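Local coordinates for protein telomerase reverse transcriptase (Candida tropicalis MYA-3404, PDB 6ZD1) that is a telomerase reverse transcriptase that probably lengthens chromosome ends by copying a template within its RNA component into telomeric DNA repeats, at residues Q267-K270 / W271-I274; Y273-Y276 / Q277-L281; I426-N429 / K430-V434. All blocks are in the same frame, centred on the assembly; numbering follows the deposited sequence.

Contact 1: Q267-K270 / W271-I274; sequences QKEK and WDYI
Lys268 and Asp272 form an i to i+4 salt bridge on one turn of helix 263-298, a long helix of the reverse transcriptase domain. The two side chains cross obliquely. The lysine chain bends at chi2 (-84°), which turns an otherwise extended arm back toward the carboxylate. NZ of Lys268 then sits 2.9 Å from OD2 of Asp272, taking its syn lone pair, while a weaker bond of 3.2 Å links the same NZ to Asp272 OD1. Both oxygens thus grip one ammonium group, and CD of Lys268 passes beside OD2. The Asp272 amide also closes a helical bond to Lys268 O, so backbone and side chains join the same two residues.

Trp271 projects from a different side of the helix. Its CG is anti to the carbonyl carbon (chi1 -78°), which sets the indole beside its own backbone N and puts CD1 3.3 Å from Gln267 O, with that carbonyl oxygen near the ring plane at the edge. Ile274 CD1 lies 3.9 Å above one face of the indole, toward the rim. Lys270 runs on toward a salt bridge with Asp378, and Glu269 bonds to the backbone of Ser253, tying the turn to two loops. Ile274 CG1 rests 3.2 Å from Lys270 O, the oxygen that also accepts the Ile274 amide.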
loop_
_atom_site.group_PDB
_atom_site.type_symbol
_atom_site.label_atom_id
_atom_site.label_comp_id
_atom_site.label_asym_id
_atom_site.label_seq_id
_atom_site.Cartn_x
_atom_site.Cartn_y
_atom_site.Cartn_z
ATOM N N GLN A 267 -11.118 6.695 23.277
ATOM C CA GLN A 267 -10.113 7.728 23.062
ATOM C C GLN A 267 -8.897 7.502 23.953
ATOM O O GLN A 267 -7.756 7.694 23.514
ATOM C CB GLN A 267 -10.724 9.103 23.319
ATOM C CG GLN A 267 -9.769 10.254 23.123
ATOM C CD GLN A 267 -10.258 11.517 23.792
ATOM O OE1 GLN A 267 -11.050 11.468 24.737
ATOM N NE2 GLN A 267 -9.794 12.662 23.306
ATOM N N LYS A 268 -9.122 7.081 25.201
ATOM C CA LYS A 268 -8.015 6.814 26.115
ATOM C C LYS A 268 -7.142 5.679 25.596
ATOM O O LYS A 268 -5.912 5.793 25.557
ATOM C CB LYS A 268 -8.554 6.485 27.511
ATOM C CG LYS A 268 -7.528 6.588 28.647
ATOM C CD LYS A 268 -6.683 5.328 28.809
ATOM C CE LYS A 268 -5.600 5.518 29.862
ATOM N NZ LYS A 268 -4.672 4.354 29.932
ATOM N N GLU A 269 -7.763 4.570 25.195
ATOM C CA GLU A 269 -6.985 3.441 24.705
ATOM C C GLU A 269 -6.397 3.707 23.328
ATOM O O GLU A 269 -5.380 3.100 22.977
ATOM C CB GLU A 269 -7.850 2.182 24.679
ATOM C CG GLU A 269 -8.341 1.764 26.053
ATOM C CD GLU A 269 -9.017 0.411 26.047
ATOM O OE1 GLU A 269 -9.225 -0.152 27.143
ATOM O OE2 GLU A 269 -9.335 -0.089 24.947
ATOM N N LYS A 270 -6.997 4.614 22.555
ATOM C CA LYS A 270 -6.405 4.986 21.275
ATOM C C LYS A 270 -5.025 5.597 21.473
ATOM O O LYS A 270 -4.094 5.307 20.713
ATOM C CB LYS A 270 -7.329 5.953 20.531
ATOM C CG LYS A 270 -6.781 6.452 19.203
ATOM C CD LYS A 270 -6.447 5.300 18.271
ATOM C CE LYS A 270 -5.757 5.784 17.004
ATOM N NZ LYS A 270 -6.628 6.679 16.195
ATOM N N TRP A 271 -4.865 6.423 22.513
ATOM C CA TRP A 271 -3.566 7.011 22.816
ATOM C C TRP A 271 -2.631 6.039 23.517
ATOM O O TRP A 271 -1.409 6.222 23.451
ATOM C CB TRP A 271 -3.741 8.270 23.669
ATOM C CG TRP A 271 -4.176 9.442 22.865
ATOM C CD1 TRP A 271 -5.455 9.870 22.663
ATOM C CD2 TRP A 271 -3.333 10.328 22.122
ATOM N NE1 TRP A 271 -5.459 10.977 21.848
ATOM C CE2 TRP A 271 -4.168 11.278 21.501
ATOM C CE3 TRP A 271 -1.949 10.415 21.926
ATOM C CZ2 TRP A 271 -3.667 12.303 20.702
ATOM C CZ3 TRP A 271 -1.453 11.432 21.131
ATOM C CH2 TRP A 271 -2.311 12.362 20.528
ATOM N N ASP A 272 -3.169 5.015 24.184
ATOM C CA ASP A 272 -2.316 3.936 24.667
ATOM C C ASP A 272 -1.611 3.245 23.508
ATOM O O ASP A 272 -0.399 3.010 23.563
ATOM C CB ASP A 272 -3.141 2.929 25.469
ATOM C CG ASP A 272 -3.456 3.414 26.867
ATOM O OD1 ASP A 272 -2.625 4.145 27.444
ATOM O OD2 ASP A 272 -4.532 3.058 27.392
ATOM N N TYR A 273 -2.346 2.946 22.431
ATOM C CA TYR A 273 -1.718 2.326 21.269
ATOM C C TYR A 273 -0.723 3.276 20.620
ATOM O O TYR A 273 0.389 2.868 20.263
ATOM C CB TYR A 273 -2.782 1.893 20.258
ATOM C CG TYR A 273 -2.230 1.107 19.084
ATOM C CD1 TYR A 273 -1.830 1.748 17.916
ATOM C CD2 TYR A 273 -2.106 -0.276 19.145
ATOM C CE1 TYR A 273 -1.324 1.032 16.843
ATOM C CE2 TYR A 273 -1.600 -0.998 18.080
ATOM C CZ TYR A 273 -1.211 -0.342 16.931
ATOM O OH TYR A 273 -0.708 -1.060 15.868
ATOM N N ILE A 274 -1.097 4.551 20.487
ATOM C CA ILE A 274 -0.203 5.552 19.912
ATOM C C ILE A 274 1.101 5.622 20.696
ATOM O O ILE A 274 2.190 5.709 20.113
ATOM C CB ILE A 274 -0.903 6.923 19.858
ATOM C CG1 ILE A 274 -2.048 6.905 18.847
ATOM C CG2 ILE A 274 0.085 8.025 19.515
ATOM C CD1 ILE A 274 -2.803 8.213 18.784
#

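Contact 2: Y273-Y276 / Q277-L281; sequences YIFY and QKYTL
With CG opposite the backbone N (chi1 -175°), the Tyr276 ring lies beside its own carbonyl carbon, on the side where Thr280 and Leu281 follow, while Leu281, at chi1 -82°, sets its isobutyl group beside that ring. Leu281 CG reaches Tyr276 CE1 at 3.5 Å. On the CD2-CE2 side of the same ring, the methyl of Thr280 meets it, with CG2 3.6 Å from Tyr276 CE2. Both groups thus approach from the same side of the ring plane, the threonine methyl at the CE2 flank and the leucine at the CE1 flank; the ring also stacks with that of Phe229.

The backbone here makes a wider pi-type turn in helix 263-298. Tyr276 O accepts both the regular amide of Thr280 (3.0 Å from N to O) and, one residue further on, that of Leu281 (2.9 Å). The Leu281 donor lies nearly along the C=O axis, whereas Thr280 N stands 39° out of the carbonyl plane.

On another flank Phe275 and Tyr279 lie side by side, pointing the same way, with CD2 of the first 3.9 Å from CE1 of the second. The Tyr279 ring also has Lys278 CG 3.9 Å above its centre. Lys278 itself continues to a salt bridge with Glu379. Toward the preceding turn, the extended Gln277 brings its amide OE1 to 3.8 Å from Tyr273 CE1.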
loop_
_atom_site.group_PDB
_atom_site.type_symbol
_atom_site.label_atom_id
_atom_site.label_comp_id
_atom_site.label_asym_id
_atom_site.label_seq_id
_atom_site.Cartn_x
_atom_site.Cartn_y
_atom_site.Cartn_z
ATOM N N TYR A 273 -2.346 2.946 22.431
ATOM C CA TYR A 273 -1.718 2.326 21.269
ATOM C C TYR A 273 -0.723 3.276 20.620
ATOM O O TYR A 273 0.389 2.868 20.263
ATOM C CB TYR A 273 -2.782 1.893 20.258
ATOM C CG TYR A 273 -2.230 1.107 19.084
ATOM C CD1 TYR A 273 -1.830 1.748 17.916
ATOM C CD2 TYR A 273 -2.106 -0.276 19.145
ATOM C CE1 TYR A 273 -1.324 1.032 16.843
ATOM C CE2 TYR A 273 -1.600 -0.998 18.080
ATOM C CZ TYR A 273 -1.211 -0.342 16.931
ATOM O OH TYR A 273 -0.708 -1.060 15.868
ATOM N N ILE A 274 -1.097 4.551 20.487
ATOM C CA ILE A 274 -0.203 5.552 19.912
ATOM C C ILE A 274 1.101 5.622 20.696
ATOM O O ILE A 274 2.190 5.709 20.113
ATOM C CB ILE A 274 -0.903 6.923 19.858
ATOM C CG1 ILE A 274 -2.048 6.905 18.847
ATOM C CG2 ILE A 274 0.085 8.025 19.515
ATOM C CD1 ILE A 274 -2.803 8.213 18.784
ATOM N N PHE A 275 1.018 5.591 22.028
ATOM C CA PHE A 275 2.239 5.584 22.826
ATOM C C PHE A 275 2.943 4.236 22.744
ATOM O O PHE A 275 4.179 4.173 22.750
ATOM C CB PHE A 275 1.927 5.935 24.280
ATOM C CG PHE A 275 1.537 7.368 24.482
ATOM C CD1 PHE A 275 0.796 7.745 25.586
ATOM C CD2 PHE A 275 1.912 8.338 23.568
ATOM C CE1 PHE A 275 0.436 9.061 25.775
ATOM C CE2 PHE A 275 1.554 9.659 23.751
ATOM C CZ PHE A 275 0.814 10.021 24.856
ATOM N N TYR A 276 2.177 3.145 22.667
ATOM C CA TYR A 276 2.788 1.832 22.491
ATOM C C TYR A 276 3.486 1.730 21.140
ATOM O O TYR A 276 4.583 1.168 21.040
ATOM C CB TYR A 276 1.733 0.735 22.639
ATOM C CG TYR A 276 2.284 -0.675 22.590
ATOM C CD1 TYR A 276 2.067 -1.492 21.485
ATOM C CD2 TYR A 276 3.018 -1.190 23.652
ATOM C CE1 TYR A 276 2.566 -2.784 21.443
ATOM C CE2 TYR A 276 3.521 -2.478 23.615
ATOM C CZ TYR A 276 3.294 -3.269 22.510
ATOM O OH TYR A 276 3.796 -4.552 22.477
ATOM N N GLN A 277 2.874 2.285 20.092
ATOM C CA GLN A 277 3.498 2.249 18.775
ATOM C C GLN A 277 4.742 3.127 18.735
ATOM O O GLN A 277 5.775 2.723 18.188
ATOM C CB GLN A 277 2.493 2.689 17.710
ATOM C CG GLN A 277 2.983 2.566 16.276
ATOM C CD GLN A 277 1.929 3.001 15.268
ATOM O OE1 GLN A 277 1.034 3.788 15.586
ATOM N NE2 GLN A 277 2.026 2.482 14.047
ATOM N N LYS A 278 4.678 4.311 19.348
ATOM C CA LYS A 278 5.791 5.251 19.250
ATOM C C LYS A 278 6.988 4.794 20.073
ATOM O O LYS A 278 8.130 4.848 19.597
ATOM C CB LYS A 278 5.347 6.644 19.698
ATOM C CG LYS A 278 6.487 7.657 19.758
ATOM C CD LYS A 278 6.026 9.001 20.306
ATOM C CE LYS A 278 4.897 9.579 19.469
ATOM N NZ LYS A 278 4.371 10.850 20.036
ATOM N N TYR A 279 6.751 4.339 21.306
ATOM C CA TYR A 279 7.828 4.082 22.254
ATOM C C TYR A 279 8.212 2.613 22.389
ATOM O O TYR A 279 9.301 2.326 22.896
ATOM C CB TYR A 279 7.450 4.621 23.641
ATOM C CG TYR A 279 7.231 6.118 23.695
ATOM C CD1 TYR A 279 5.953 6.656 23.631
ATOM C CD2 TYR A 279 8.301 6.990 23.817
ATOM C CE1 TYR A 279 5.748 8.023 23.684
ATOM C CE2 TYR A 279 8.108 8.358 23.870
ATOM C CZ TYR A 279 6.832 8.869 23.804
ATOM O OH TYR A 279 6.640 10.231 23.857
ATOM N N THR A 280 7.356 1.676 21.983
ATOM C CA THR A 280 7.687 0.262 22.125
ATOM C C THR A 280 7.814 -0.458 20.790
ATOM O O THR A 280 8.854 -1.076 20.529
ATOM C CB THR A 280 6.636 -0.434 23.014
ATOM O OG1 THR A 280 6.513 0.274 24.256
ATOM C CG2 THR A 280 7.047 -1.868 23.307
ATOM N N LEU A 281 6.809 -0.368 19.916
ATOM C CA LEU A 281 6.840 -1.137 18.673
ATOM C C LEU A 281 7.860 -0.575 17.693
ATOM O O LEU A 281 8.618 -1.329 17.072
ATOM C CB LEU A 281 5.453 -1.166 18.028
ATOM C CG LEU A 281 4.458 -2.198 18.557
ATOM C CD1 LEU A 281 3.194 -2.197 17.709
ATOM C CD2 LEU A 281 5.085 -3.582 18.597
#

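Contact 3: I426-N429 / K430-V434; sequences ISKN and KIIEV
Ile426 and Ile431 pack against each other across the start of helix 428-440, flanking a serine N-cap. This pairing of the residue before the cap with the fifth residue along is a hydrophobic staple. Ile426 CD1 lies 3.9 Å from Ile431 CG1, the two chains set at a slant to each other, and Ile426 also meets Lys430 at about a right angle, its CG1 4.0 Å from Lys430 CB. The cap itself is Ser427. Its OG, set between the backbone N and the carbonyl carbon at chi1 73°, receives Lys430 N at 3.3 Å in an almost straight bond (174°), occupying an amide of the first turn. The main-chain O of Ser427 takes Ile431 N at 3.2 Å, and CG1 of the same isoleucine leans on this oxygen at 3.3 Å.

Looser packing marks the other flank, where Asn429 and Glu433 are exposed. Here the link is mainly main-chain: Glu433 N bonds to Asn429 O at 2.9 Å, and CB of Glu433 rests near that oxygen, the glutamate chain being extended beyond CG.

The buried flank is closed from several directions. Strand 368-372 pairs with strand 423-427 and brings Tyr369 to Ile431, the Lys428 ammonium bonds to Phe360 O, and helix 263-298 presents Val284 to Ile426 and Thr280 to Lys430.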
loop_
_atom_site.group_PDB
_atom_site.type_symbol
_atom_site.label_atom_id
_atom_site.label_comp_id
_atom_site.label_asym_id
_atom_site.label_seq_id
_atom_site.Cartn_x
_atom_site.Cartn_y
_atom_site.Cartn_z
ATOM N N ILE A 426 15.865 1.354 24.210
ATOM C CA ILE A 426 15.126 0.133 24.499
ATOM C C ILE A 426 16.123 -0.991 24.750
ATOM O O ILE A 426 17.200 -1.040 24.148
ATOM C CB ILE A 426 14.146 -0.223 23.357
ATOM C CG1 ILE A 426 13.211 -1.352 23.791
ATOM C CG2 ILE A 426 14.905 -0.598 22.091
ATOM C CD1 ILE A 426 12.164 -1.695 22.771
ATOM N N SER A 427 15.754 -1.901 25.646
ATOM C CA SER A 427 16.624 -2.996 26.048
ATOM C C SER A 427 16.325 -4.256 25.244
ATOM O O SER A 427 15.265 -4.400 24.632
ATOM C CB SER A 427 16.470 -3.288 27.542
ATOM O OG SER A 427 15.238 -3.936 27.805
ATOM N N LYS A 428 17.284 -5.183 25.271
ATOM C CA LYS A 428 17.094 -6.456 24.587
ATOM C C LYS A 428 15.997 -7.284 25.243
ATOM O O LYS A 428 15.282 -8.020 24.552
ATOM C CB LYS A 428 18.410 -7.228 24.561
ATOM C CG LYS A 428 18.312 -8.624 23.988
ATOM C CD LYS A 428 19.671 -9.287 23.987
ATOM C CE LYS A 428 19.561 -10.778 23.745
ATOM N NZ LYS A 428 20.901 -11.427 23.759
ATOM N N ASN A 429 15.829 -7.160 26.561
ATOM C CA ASN A 429 14.769 -7.897 27.242
ATOM C C ASN A 429 13.398 -7.497 26.716
ATOM O O ASN A 429 12.567 -8.357 26.405
ATOM C CB ASN A 429 14.845 -7.671 28.750
ATOM C CG ASN A 429 13.672 -8.299 29.488
ATOM O OD1 ASN A 429 13.186 -9.368 29.108
ATOM N ND2 ASN A 429 13.201 -7.632 30.534
ATOM N N LYS A 430 13.137 -6.189 26.624
ATOM C CA LYS A 430 11.866 -5.730 26.074
ATOM C C LYS A 430 11.686 -6.210 24.639
ATOM O O LYS A 430 10.605 -6.683 24.269
ATOM C CB LYS A 430 11.779 -4.205 26.147
ATOM C CG LYS A 430 10.399 -3.639 25.826
ATOM C CD LYS A 430 9.388 -4.000 26.909
ATOM C CE LYS A 430 8.004 -3.440 26.600
ATOM N NZ LYS A 430 7.970 -1.950 26.620
ATOM N N ILE A 431 12.744 -6.118 23.827
ATOM C CA ILE A 431 12.662 -6.533 22.427
ATOM C C ILE A 431 12.258 -7.997 22.331
ATOM O O ILE A 431 11.353 -8.362 21.571
ATOM C CB ILE A 431 13.997 -6.267 21.707
ATOM C CG1 ILE A 431 14.233 -4.767 21.551
ATOM C CG2 ILE A 431 14.017 -6.951 20.352
ATOM C CD1 ILE A 431 15.646 -4.429 21.165
ATOM N N ILE A 432 12.915 -8.859 23.112
ATOM C CA ILE A 432 12.548 -10.272 23.105
ATOM C C ILE A 432 11.123 -10.451 23.614
ATOM O O ILE A 432 10.358 -11.269 23.089
ATOM C CB ILE A 432 13.550 -11.097 23.933
ATOM C CG1 ILE A 432 14.943 -11.039 23.306
ATOM C CG2 ILE A 432 13.083 -12.540 24.050
ATOM C CD1 ILE A 432 14.994 -11.563 21.890
ATOM N N GLU A 433 10.736 -9.679 24.631
ATOM C CA GLU A 433 9.405 -9.839 25.202
ATOM C C GLU A 433 8.325 -9.393 24.227
ATOM O O GLU A 433 7.311 -10.082 24.057
ATOM C CB GLU A 433 9.299 -9.058 26.511
ATOM C CG GLU A 433 8.060 -9.385 27.324
ATOM C CD GLU A 433 8.003 -8.620 28.631
ATOM O OE1 GLU A 433 7.744 -7.398 28.598
ATOM O OE2 GLU A 433 8.229 -9.241 29.692
ATOM N N VAL A 434 8.529 -8.253 23.563
ATOM C CA VAL A 434 7.528 -7.746 22.630
ATOM C C VAL A 434 7.439 -8.639 21.399
ATOM O O VAL A 434 6.343 -8.901 20.884
ATOM C CB VAL A 434 7.840 -6.285 22.259
ATOM C CG1 VAL A 434 6.857 -5.767 21.219
ATOM C CG2 VAL A 434 7.805 -5.419 23.502
#

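Contacts 1 and 2 are consecutive turns of helix 263-298, sharing Tyr273 and Ile274, with centres about 9 Å apart. Contact 3 follows much later in the chain, where strand 423-427 gives way to helix 428-440, yet its centre lies about 14 Å from that of contact 2. There the helices meet: Val434 packs against Tyr276, Thr280 and Leu281, and the Lys430 arm lies by the Thr280 methyl. Contact 1, with its centre about 21 Å from that of contact 3, does not touch it. All three belong to the reverse transcriptase region. The pi-type turn of contact 2 lies where the long helix meets the later strand-helix unit, probably part of the telomerase-specific insertion in the fingers.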